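Local coordinates for protein D-aminopeptidase (Bacillus subtilis, PDB 1HI9) that removes N-terminal residues from peptides containing D-amino acids by hydrolysis, as a zinc-dependent aminopeptidase whose ten subunits enclose the active sites in a central chamber, at residues A[53-64]-A[76-87]. Numbering follows the deposited sequence.
Sequences EVLVNDSHSKMN and DLISGDVKPFSM. With ZN (zinc ion), chain G.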
loop_
_atom_site.group_PDB
_atom_site.type_symbol
_atom_site.label_atom_id
_atom_site.label_comp_id
_atom_site.label_asym_id
_atom_site.label_seq_id
_atom_site.Cartn_x
_atom_site.Cartn_y
_atom_site.Cartn_z
ATOM N N GLU A 53 14.562 0.660 -47.591
ATOM C CA GLU A 53 14.232 -0.061 -46.362
ATOM C C GLU A 53 14.844 0.613 -45.141
ATOM O O GLU A 53 15.990 1.066 -45.175
ATOM C CB GLU A 53 14.738 -1.504 -46.441
ATOM C CG GLU A 53 13.642 -2.548 -46.547
ATOM C CD GLU A 53 14.177 -3.983 -46.496
ATOM O OE1 GLU A 53 14.894 -4.400 -47.431
ATOM O OE2 GLU A 53 13.881 -4.697 -45.515
ATOM N N VAL A 54 14.072 0.684 -44.065
ATOM C CA VAL A 54 14.544 1.280 -42.822
ATOM C C VAL A 54 14.112 0.398 -41.659
ATOM O O VAL A 54 12.928 0.329 -41.331
ATOM C CB VAL A 54 13.973 2.689 -42.607
ATOM C CG1 VAL A 54 14.548 3.284 -41.334
ATOM C CG2 VAL A 54 14.297 3.569 -43.796
ATOM N N LEU A 55 15.082 -0.287 -41.057
ATOM C CA LEU A 55 14.832 -1.166 -39.923
ATOM C C LEU A 55 15.060 -0.354 -38.657
ATOM O O LEU A 55 16.158 0.172 -38.443
ATOM C CB LEU A 55 15.800 -2.353 -39.937
ATOM C CG LEU A 55 15.260 -3.716 -39.510
ATOM C CD1 LEU A 55 16.414 -4.593 -39.082
ATOM C CD2 LEU A 55 14.271 -3.560 -38.376
ATOM N N VAL A 56 14.030 -0.263 -37.821
ATOM C CA VAL A 56 14.109 0.501 -36.581
ATOM C C VAL A 56 14.085 -0.417 -35.366
ATOM O O VAL A 56 13.098 -1.108 -35.113
ATOM C CB VAL A 56 12.943 1.513 -36.476
ATOM C CG1 VAL A 56 13.142 2.422 -35.261
ATOM C CG2 VAL A 56 12.862 2.336 -37.757
ATOM N N ASN A 57 15.187 -0.412 -34.617
ATOM C CA ASN A 57 15.339 -1.241 -33.425
ATOM C C ASN A 57 15.251 -0.396 -32.152
ATOM O O ASN A 57 16.097 0.470 -31.904
ATOM C CB ASN A 57 16.691 -1.962 -33.460
ATOM C CG ASN A 57 16.870 -2.934 -32.306
ATOM O OD1 ASN A 57 17.977 -3.122 -31.798
ATOM N ND2 ASN A 57 15.788 -3.563 -31.895
ATOM N N ASP A 58 14.222 -0.647 -31.350
ATOM C CA ASP A 58 14.035 0.069 -30.093
ATOM C C ASP A 58 15.175 -0.425 -29.220
ATOM O O ASP A 58 15.244 -1.619 -28.909
ATOM C CB ASP A 58 12.690 -0.316 -29.468
ATOM C CG ASP A 58 12.290 0.595 -28.326
ATOM O OD1 ASP A 58 13.171 0.938 -27.505
ATOM O OD2 ASP A 58 11.093 0.951 -28.240
ATOM N N SER A 59 16.061 0.483 -28.817
ATOM C CA SER A 59 17.228 0.094 -28.016
ATOM C C SER A 59 17.272 0.599 -26.586
ATOM O O SER A 59 18.346 0.691 -26.004
ATOM C CB SER A 59 18.504 0.544 -28.730
ATOM O OG SER A 59 18.519 0.072 -30.059
ATOM N N HIS A 60 16.118 0.893 -26.006
ATOM C CA HIS A 60 16.093 1.416 -24.652
ATOM C C HIS A 60 15.360 0.540 -23.636
ATOM O O HIS A 60 14.228 0.123 -23.870
ATOM C CB HIS A 60 15.456 2.806 -24.688
ATOM C CG HIS A 60 15.182 3.386 -23.335
ATOM N ND1 HIS A 60 16.187 3.740 -22.462
ATOM C CD2 HIS A 60 14.018 3.669 -22.702
ATOM C CE1 HIS A 60 15.656 4.219 -21.352
ATOM N NE2 HIS A 60 14.341 4.187 -21.473
ATOM N N SER A 61 16.014 0.270 -22.509
ATOM C CA SER A 61 15.404 -0.503 -21.430
ATOM C C SER A 61 14.667 -1.772 -21.902
ATOM O O SER A 61 15.301 -2.706 -22.402
ATOM C CB SER A 61 14.453 0.422 -20.657
ATOM O OG SER A 61 13.966 -0.172 -19.463
ATOM N N LYS A 62 13.342 -1.810 -21.736
ATOM C CA LYS A 62 12.548 -2.968 -22.151
ATOM C C LYS A 62 12.296 -2.948 -23.645
ATOM O O LYS A 62 11.648 -3.840 -24.183
ATOM C CB LYS A 62 11.204 -3.024 -21.409
ATOM C CG LYS A 62 11.362 -3.159 -19.919
ATOM C CD LYS A 62 12.196 -4.379 -19.573
ATOM C CE LYS A 62 12.771 -4.262 -18.163
ATOM N NZ LYS A 62 13.599 -5.444 -17.795
ATOM N N MET A 63 12.802 -1.909 -24.300
ATOM C CA MET A 63 12.695 -1.748 -25.748
ATOM C C MET A 63 11.284 -1.894 -26.319
ATOM O O MET A 63 11.085 -2.422 -27.413
ATOM C CB MET A 63 13.669 -2.724 -26.414
ATOM C CG MET A 63 15.092 -2.522 -25.905
ATOM S SD MET A 63 16.198 -3.917 -26.221
ATOM C CE MET A 63 17.766 -3.252 -25.680
ATOM N N ASN A 64 10.310 -1.408 -25.561
ATOM C CA ASN A 64 8.915 -1.430 -25.976
ATOM C C ASN A 64 8.381 0.001 -25.838
ATOM O O ASN A 64 7.209 0.233 -25.505
ATOM C CB ASN A 64 8.103 -2.406 -25.105
ATOM C CG ASN A 64 8.251 -2.133 -23.615
ATOM O OD1 ASN A 64 8.758 -1.080 -23.204
ATOM N ND2 ASN A 64 7.792 -3.077 -22.794
ATOM N N ASP A 76 10.055 -0.761 -40.587
ATOM C CA ASP A 76 9.903 -2.038 -39.899
ATOM C C ASP A 76 10.455 -1.879 -38.488
ATOM O O ASP A 76 11.636 -1.552 -38.308
ATOM C CB ASP A 76 10.668 -3.138 -40.638
ATOM C CG ASP A 76 10.174 -3.338 -42.070
ATOM O OD1 ASP A 76 8.973 -3.668 -42.245
ATOM O OD2 ASP A 76 10.987 -3.165 -43.014
ATOM N N LEU A 77 9.604 -2.132 -37.494
ATOM C CA LEU A 77 9.982 -1.978 -36.094
ATOM C C LEU A 77 10.287 -3.263 -35.350
ATOM O O LEU A 77 9.541 -4.231 -35.425
ATOM C CB LEU A 77 8.885 -1.224 -35.327
ATOM C CG LEU A 77 9.035 -1.126 -33.806
ATOM C CD1 LEU A 77 10.196 -0.215 -33.453
ATOM C CD2 LEU A 77 7.747 -0.595 -33.202
ATOM N N ILE A 78 11.404 -3.256 -34.632
ATOM C CA ILE A 78 11.805 -4.394 -33.820
ATOM C C ILE A 78 11.504 -3.935 -32.409
ATOM O O ILE A 78 12.149 -3.018 -31.895
ATOM C CB ILE A 78 13.308 -4.695 -33.919
ATOM C CG1 ILE A 78 13.635 -5.258 -35.304
ATOM C CG2 ILE A 78 13.713 -5.671 -32.819
ATOM C CD1 ILE A 78 15.093 -5.630 -35.489
ATOM N N SER A 79 10.515 -4.564 -31.787
ATOM C CA SER A 79 10.109 -4.190 -30.444
ATOM C C SER A 79 10.251 -5.380 -29.508
ATOM O O SER A 79 10.014 -6.522 -29.899
ATOM C CB SER A 79 8.662 -3.693 -30.479
ATOM O OG SER A 79 8.283 -3.122 -29.243
ATOM N N GLY A 80 10.647 -5.112 -28.269
ATOM C CA GLY A 80 10.816 -6.187 -27.309
ATOM C C GLY A 80 12.260 -6.380 -26.876
ATOM O O GLY A 80 13.182 -5.893 -27.529
ATOM N N ASP A 81 12.459 -7.103 -25.778
ATOM C CA ASP A 81 13.794 -7.325 -25.259
ATOM C C ASP A 81 14.223 -8.794 -25.308
ATOM O O ASP A 81 13.557 -9.643 -25.919
ATOM C CB ASP A 81 13.894 -6.785 -23.825
ATOM C CG ASP A 81 13.054 -7.571 -22.841
ATOM O OD1 ASP A 81 12.067 -8.197 -23.273
ATOM O OD2 ASP A 81 13.377 -7.554 -21.630
ATOM N N VAL A 82 15.338 -9.086 -24.651
ATOM C CA VAL A 82 15.905 -10.420 -24.640
ATOM C C VAL A 82 16.274 -10.800 -26.081
ATOM O O VAL A 82 16.120 -11.952 -26.502
ATOM C CB VAL A 82 14.929 -11.482 -24.044
ATOM C CG1 VAL A 82 15.690 -12.772 -23.750
ATOM C CG2 VAL A 82 14.295 -10.970 -22.757
ATOM N N LYS A 83 16.743 -9.812 -26.842
ATOM C CA LYS A 83 17.179 -10.042 -28.219
ATOM C C LYS A 83 18.659 -10.420 -28.194
ATOM O O LYS A 83 19.457 -9.795 -27.497
ATOM C CB LYS A 83 16.999 -8.787 -29.074
ATOM C CG LYS A 83 15.559 -8.395 -29.279
ATOM C CD LYS A 83 15.437 -7.010 -29.892
ATOM C CE LYS A 83 16.031 -5.951 -28.976
ATOM N NZ LYS A 83 15.506 -4.610 -29.314
ATOM N N PRO A 84 19.038 -11.454 -28.957
ATOM C CA PRO A 84 20.425 -11.930 -29.030
ATOM C C PRO A 84 21.480 -10.806 -29.067
ATOM O O PRO A 84 22.527 -10.914 -28.416
ATOM C CB PRO A 84 20.421 -12.780 -30.296
ATOM C CG PRO A 84 19.047 -13.378 -30.268
ATOM C CD PRO A 84 18.173 -12.202 -29.887
ATOM N N PHE A 85 21.206 -9.732 -29.808
ATOM C CA PHE A 85 22.160 -8.633 -29.893
ATOM C C PHE A 85 21.675 -7.265 -29.413
ATOM O O PHE A 85 22.144 -6.231 -29.873
ATOM C CB PHE A 85 22.757 -8.544 -31.311
ATOM C CG PHE A 85 23.619 -9.721 -31.662
ATOM C CD1 PHE A 85 23.069 -10.846 -32.274
ATOM C CD2 PHE A 85 24.953 -9.756 -31.276
ATOM C CE1 PHE A 85 23.835 -11.992 -32.487
ATOM C CE2 PHE A 85 25.725 -10.892 -31.484
ATOM C CZ PHE A 85 25.167 -12.014 -32.088
ATOM N N SER A 86 20.729 -7.294 -28.480
ATOM C CA SER A 86 20.200 -6.103 -27.830
ATOM C C SER A 86 20.042 -4.870 -28.714
ATOM O O SER A 86 19.206 -4.860 -29.620
ATOM C CB SER A 86 21.091 -5.774 -26.616
ATOM O OG SER A 86 20.556 -4.735 -25.807
ATOM N N MET A 87 20.836 -3.835 -28.433
ATOM C CA MET A 87 20.789 -2.582 -29.176
ATOM C C MET A 87 21.104 -2.666 -30.674
ATOM O O MET A 87 20.737 -1.767 -31.429
ATOM C CB MET A 87 21.710 -1.557 -28.514
ATOM C CG MET A 87 21.351 -1.274 -27.073
ATOM S SD MET A 87 22.306 0.071 -26.331
ATOM C CE MET A 87 21.474 1.488 -26.993
HETATM ZN ZN ZN G . 18.677 3.986 -22.745
HETATM O O HOH W 1 11.669 -0.631 -44.168
HETATM O O HOH W 2 8.814 -0.525 -29.364
HETATM O O HOH W 3 20.788 2.642 -22.262
#
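Strands 53-58 and 76-80 run parallel, their axes 4.7 Å apart at closest and inclined by 17°, pairing Leu55 with Asp76, Val56 with Leu77 and Asn57 with Ile78. Val56 supplies both central bonds: its N donates to Asp76 O at 2.8 Å, and its O accepts Ile78 N, also at 2.8 Å. Asp76 N to Val54 O and Asp58 N to Ile78 O extend the ladder. On one face, Leu55 CD2 leans across onto Ile78 CG1, 3.6 Å away; on the other, Val56 and Leu77 meet more loosely, and helix 28-48 packs on Val56 through Ile43. With CG anti to the backbone N (chi1 -175°), Asn57 brings its amide up beside Ile78 CG2 and in among the Lys83 ammonium and the carbonyls of Ser86 and Met87. A leucine here would probably set a hydrocarbon branch against the ammonium and the two carbonyls, leaving them without their amide partner. The same ammonium, Lys83 NZ, passes 3.2 Å from Met63 SD and bonds weakly to Gly80 O. Met63 lies in the turn that follows the strand, and its O receives Gly80 N at 2.9 Å, the donor standing 46° above the carbonyl plane. A water joins Asp58 OD2, which also accepts Leu66 N, to Ser79 OG. Farther along, Met87 CE rests 3.6 Å from Ser59 CB. In the loop after strand 53-58, His60, whose CB bond points away from 76-87, binds zinc through ND1 at 2.5 Å, with Asp8, Glu10 and a water completing the site. Strand 76-80, outermost in its own chain, pairs antiparallel with a strand of a second subunit, continuing the sheet across the interface. A mainly parallel α/β sheet thus carries this zinc ion, one of the subunit's two, on loops at the C-terminal ends of its strands.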